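Local coordinates for protein Rho guanyl nucleotide exchange factor (Rom2), putative (Aspergillus fumigatus Af293, PDB 5O51) that probably acts as a guanine nucleotide exchange factor for Rho-type GTPases, the crystallised part being its CNH domain, a beta-propeller, at residues Arg21-Leu34 with Asn306-Leu318. Numbering follows the deposited sequence.
Sequences RVNCLVPVDGGRKL and NIRMLHSSTREIL
Pro27 sets the CD-CG side of its ring over one face of the His311 imidazole. Its CD sits 3.5 Å from the ring centroid, almost on the normal, a CH-pi contact. CG of His311 is anti to the backbone N (chi1 -167°), which carries the imidazole to the proline. The Arg315 guanidinium, poorly ordered, borders the same proline: NH2 meets Pro27 CG at 3.7 Å, edge on. One face of this group covers Gly31 CA in the type I' turn from Asp29 to Arg32. Strands 22-28 and 307-312 are the innermost strands of two neighbouring blades of a seven-bladed beta-propeller. They run nearly parallel, 13° apart, and belong to separate four-stranded sheets. Between the two blades Leu25 CD2 packs on Leu318 CD1 at 3.6 Å, and Leu25 CD1 packs on Leu310 CD1. Leu34 CD2 reaches Leu318 CD1 from the next strand. A water accepts from Leu25 N and donates to Leu310 O, bridging the two backbones. At the other end Arg308 NH1 donates to Val22 O (2.9 Å, 151°), which lies near the guanidinium plane. Arg308 NE and NH2 both grip Asn306 O side-on, fixing the group's rotation. Asp328 pairs with both Arg308 and Arg21.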
# COMPACT_ATOMS: atom_id res chain seq x y z
N ARG A 21 -8.88 7.27 -14.78
CA ARG A 21 -9.14 6.17 -13.85
C ARG A 21 -8.68 6.52 -12.42
O ARG A 21 -7.78 7.41 -12.20
CB ARG A 21 -8.38 4.89 -14.36
CG ARG A 21 -8.95 4.36 -15.70
CD ARG A 21 -8.57 2.89 -16.05
NE ARG A 21 -9.16 2.52 -17.37
CZ ARG A 21 -10.45 2.17 -17.61
NH1 ARG A 21 -11.38 2.02 -16.63
NH2 ARG A 21 -10.82 1.92 -18.84
N VAL A 22 -9.18 5.76 -11.46
CA VAL A 22 -8.68 5.85 -10.07
C VAL A 22 -7.29 5.21 -9.92
O VAL A 22 -7.14 3.99 -10.06
CB VAL A 22 -9.69 5.20 -9.10
CG1 VAL A 22 -9.20 5.24 -7.67
CG2 VAL A 22 -11.02 5.95 -9.16
N ASN A 23 -6.26 5.99 -9.59
CA ASN A 23 -4.96 5.41 -9.38
C ASN A 23 -4.77 4.93 -7.91
O ASN A 23 -4.00 3.98 -7.65
CB ASN A 23 -3.84 6.42 -9.66
CG ASN A 23 -3.74 6.89 -11.14
OD1 ASN A 23 -4.11 6.22 -12.03
ND2 ASN A 23 -3.22 8.10 -11.33
N CYS A 24 -5.32 5.70 -6.95
CA CYS A 24 -5.12 5.48 -5.50
C CYS A 24 -6.24 6.08 -4.69
O CYS A 24 -7.09 6.81 -5.24
CB CYS A 24 -3.78 6.07 -5.04
SG CYS A 24 -3.53 7.81 -5.46
N LEU A 25 -6.29 5.74 -3.40
CA LEU A 25 -7.39 6.17 -2.56
C LEU A 25 -6.96 6.04 -1.09
O LEU A 25 -6.20 5.11 -0.75
CB LEU A 25 -8.66 5.33 -2.90
CG LEU A 25 -9.94 5.39 -2.06
CD1 LEU A 25 -11.16 4.95 -2.84
CD2 LEU A 25 -9.88 4.50 -0.83
N VAL A 26 -7.44 6.94 -0.24
CA VAL A 26 -7.34 6.76 1.20
C VAL A 26 -8.64 7.24 1.87
O VAL A 26 -9.20 8.27 1.46
CB VAL A 26 -6.13 7.48 1.81
CG1 VAL A 26 -6.24 9.01 1.59
CG2 VAL A 26 -5.97 7.19 3.31
N PRO A 27 -9.15 6.49 2.89
CA PRO A 27 -10.31 6.93 3.65
C PRO A 27 -9.88 7.95 4.70
O PRO A 27 -8.77 7.89 5.12
CB PRO A 27 -10.85 5.62 4.29
CG PRO A 27 -9.69 4.69 4.30
CD PRO A 27 -8.93 5.04 3.03
N VAL A 28 -10.72 8.92 5.03
CA VAL A 28 -10.40 9.90 6.10
C VAL A 28 -11.66 10.04 6.95
O VAL A 28 -12.71 9.46 6.61
CB VAL A 28 -9.97 11.30 5.56
CG1 VAL A 28 -8.81 11.15 4.59
CG2 VAL A 28 -11.12 11.99 4.85
N ASP A 29 -11.55 10.80 8.05
CA ASP A 29 -12.72 11.15 8.87
C ASP A 29 -13.37 9.88 9.39
O ASP A 29 -14.56 9.64 9.18
CB ASP A 29 -13.75 11.96 8.03
CG ASP A 29 -13.85 13.42 8.45
OD1 ASP A 29 -14.58 13.70 9.44
OD2 ASP A 29 -13.22 14.27 7.76
N GLY A 30 -12.55 9.05 10.02
CA GLY A 30 -12.96 7.73 10.48
C GLY A 30 -13.61 6.86 9.45
O GLY A 30 -14.49 6.06 9.79
N GLY A 31 -13.21 6.98 8.17
CA GLY A 31 -13.78 6.09 7.15
C GLY A 31 -15.09 6.62 6.60
O GLY A 31 -15.72 6.04 5.71
N ARG A 32 -15.50 7.79 7.05
CA ARG A 32 -16.76 8.38 6.52
C ARG A 32 -16.62 9.11 5.18
O ARG A 32 -17.62 9.31 4.46
CB ARG A 32 -17.36 9.25 7.59
CG ARG A 32 -17.83 8.39 8.77
CD ARG A 32 -18.43 9.23 9.88
NE ARG A 32 -17.51 10.23 10.42
CZ ARG A 32 -16.55 10.02 11.34
NH1 ARG A 32 -16.30 8.79 11.84
NH2 ARG A 32 -15.81 11.06 11.75
N LYS A 33 -15.39 9.46 4.81
CA LYS A 33 -15.15 9.99 3.45
C LYS A 33 -13.96 9.29 2.74
O LYS A 33 -12.98 8.81 3.37
CB LYS A 33 -14.89 11.51 3.51
CG LYS A 33 -16.03 12.39 4.13
CD LYS A 33 -15.51 13.82 4.18
CE LYS A 33 -16.52 14.89 4.60
NZ LYS A 33 -17.24 14.48 5.81
N LEU A 34 -14.03 9.31 1.41
CA LEU A 34 -12.99 8.72 0.55
C LEU A 34 -12.31 9.78 -0.27
O LEU A 34 -12.98 10.56 -0.96
CB LEU A 34 -13.65 7.75 -0.42
CG LEU A 34 -14.39 6.60 0.22
CD1 LEU A 34 -15.09 5.77 -0.86
CD2 LEU A 34 -13.48 5.76 1.09
N ASN A 306 -7.52 -5.01 -15.17
CA ASN A 306 -6.86 -3.89 -14.51
C ASN A 306 -7.38 -3.73 -13.05
O ASN A 306 -7.84 -2.68 -12.65
CB ASN A 306 -7.03 -2.59 -15.35
CG ASN A 306 -6.13 -1.43 -14.88
OD1 ASN A 306 -5.16 -1.60 -14.14
ND2 ASN A 306 -6.47 -0.22 -15.32
N ILE A 307 -7.31 -4.81 -12.30
CA ILE A 307 -7.68 -4.80 -10.87
C ILE A 307 -6.56 -4.19 -10.08
O ILE A 307 -5.44 -4.56 -10.30
CB ILE A 307 -7.91 -6.23 -10.33
CG1 ILE A 307 -9.14 -6.83 -11.02
CG2 ILE A 307 -8.00 -6.15 -8.75
CD1 ILE A 307 -9.29 -8.36 -10.91
N ARG A 308 -6.86 -3.21 -9.23
CA ARG A 308 -5.86 -2.49 -8.38
C ARG A 308 -6.40 -2.55 -6.93
O ARG A 308 -7.51 -2.03 -6.67
CB ARG A 308 -5.84 -0.99 -8.76
CG ARG A 308 -5.21 -0.68 -10.10
CD ARG A 308 -5.96 0.44 -10.85
NE ARG A 308 -7.10 -0.07 -11.58
CZ ARG A 308 -8.18 0.59 -11.97
NH1 ARG A 308 -8.37 1.89 -11.71
NH2 ARG A 308 -9.09 -0.06 -12.63
N MET A 309 -5.65 -3.12 -6.00
CA MET A 309 -6.04 -2.99 -4.60
C MET A 309 -5.83 -1.55 -4.11
O MET A 309 -4.73 -1.03 -4.21
CB MET A 309 -5.27 -3.98 -3.72
CG MET A 309 -5.86 -4.08 -2.30
SD MET A 309 -4.87 -5.03 -1.15
CE MET A 309 -4.01 -3.61 -0.39
N LEU A 310 -6.86 -0.90 -3.58
CA LEU A 310 -6.71 0.51 -3.15
C LEU A 310 -6.34 0.74 -1.69
O LEU A 310 -5.50 1.55 -1.41
CB LEU A 310 -7.94 1.34 -3.50
CG LEU A 310 -8.30 1.36 -5.00
CD1 LEU A 310 -9.68 1.93 -5.16
CD2 LEU A 310 -7.22 2.11 -5.80
N HIS A 311 -6.97 0.02 -0.76
CA HIS A 311 -6.78 0.24 0.66
C HIS A 311 -7.41 -0.95 1.43
O HIS A 311 -8.52 -1.41 1.13
CB HIS A 311 -7.49 1.56 1.12
CG HIS A 311 -7.10 2.01 2.49
ND1 HIS A 311 -7.83 1.72 3.62
CD2 HIS A 311 -6.01 2.70 2.91
CE1 HIS A 311 -7.20 2.21 4.68
NE2 HIS A 311 -6.08 2.78 4.26
N SER A 312 -6.71 -1.37 2.45
CA SER A 312 -7.15 -2.42 3.32
C SER A 312 -7.22 -1.87 4.76
O SER A 312 -6.23 -1.45 5.30
CB SER A 312 -6.08 -3.54 3.29
OG SER A 312 -6.37 -4.44 4.30
N SER A 313 -8.38 -1.95 5.39
CA SER A 313 -8.50 -1.56 6.84
C SER A 313 -9.29 -2.63 7.60
O SER A 313 -9.87 -3.54 6.97
CB SER A 313 -9.24 -0.22 6.97
OG SER A 313 -10.65 -0.31 6.63
N THR A 314 -9.43 -2.46 8.93
CA THR A 314 -10.21 -3.43 9.74
C THR A 314 -11.64 -3.45 9.23
O THR A 314 -12.29 -4.46 9.36
CB THR A 314 -10.16 -3.09 11.27
OG1 THR A 314 -10.93 -1.91 11.50
CG2 THR A 314 -8.75 -2.78 11.73
N ARG A 315 -12.11 -2.33 8.65
CA ARG A 315 -13.47 -2.19 8.06
C ARG A 315 -13.70 -3.01 6.77
O ARG A 315 -14.68 -3.75 6.67
CB ARG A 315 -13.79 -0.71 7.67
CG ARG A 315 -13.52 0.40 8.67
CD ARG A 315 -13.86 1.81 8.13
NE ARG A 315 -12.69 2.54 7.58
CZ ARG A 315 -11.68 3.05 8.31
NH1 ARG A 315 -11.67 2.92 9.64
NH2 ARG A 315 -10.65 3.68 7.72
N GLU A 316 -12.81 -2.82 5.78
CA GLU A 316 -13.07 -3.34 4.45
C GLU A 316 -11.83 -3.29 3.60
O GLU A 316 -10.84 -2.70 3.97
CB GLU A 316 -14.20 -2.51 3.77
CG GLU A 316 -13.96 -1.01 3.82
CD GLU A 316 -15.14 -0.16 3.34
OE1 GLU A 316 -16.13 -0.70 2.79
OE2 GLU A 316 -15.06 1.08 3.50
N ILE A 317 -11.89 -3.95 2.47
CA ILE A 317 -10.86 -3.83 1.42
C ILE A 317 -11.50 -3.12 0.26
O ILE A 317 -12.49 -3.60 -0.30
CB ILE A 317 -10.36 -5.22 0.96
CG1 ILE A 317 -9.86 -5.97 2.18
CG2 ILE A 317 -9.27 -5.09 -0.10
CD1 ILE A 317 -9.84 -7.49 2.00
N LEU A 318 -10.95 -1.97 -0.10
CA LEU A 318 -11.40 -1.22 -1.27
C LEU A 318 -10.47 -1.52 -2.48
O LEU A 318 -9.21 -1.56 -2.35
CB LEU A 318 -11.43 0.27 -0.92
CG LEU A 318 -12.30 0.68 0.27
CD1 LEU A 318 -12.15 2.12 0.66
CD2 LEU A 318 -13.74 0.41 -0.15
O HOH W 1 -4.39 3.48 -3.03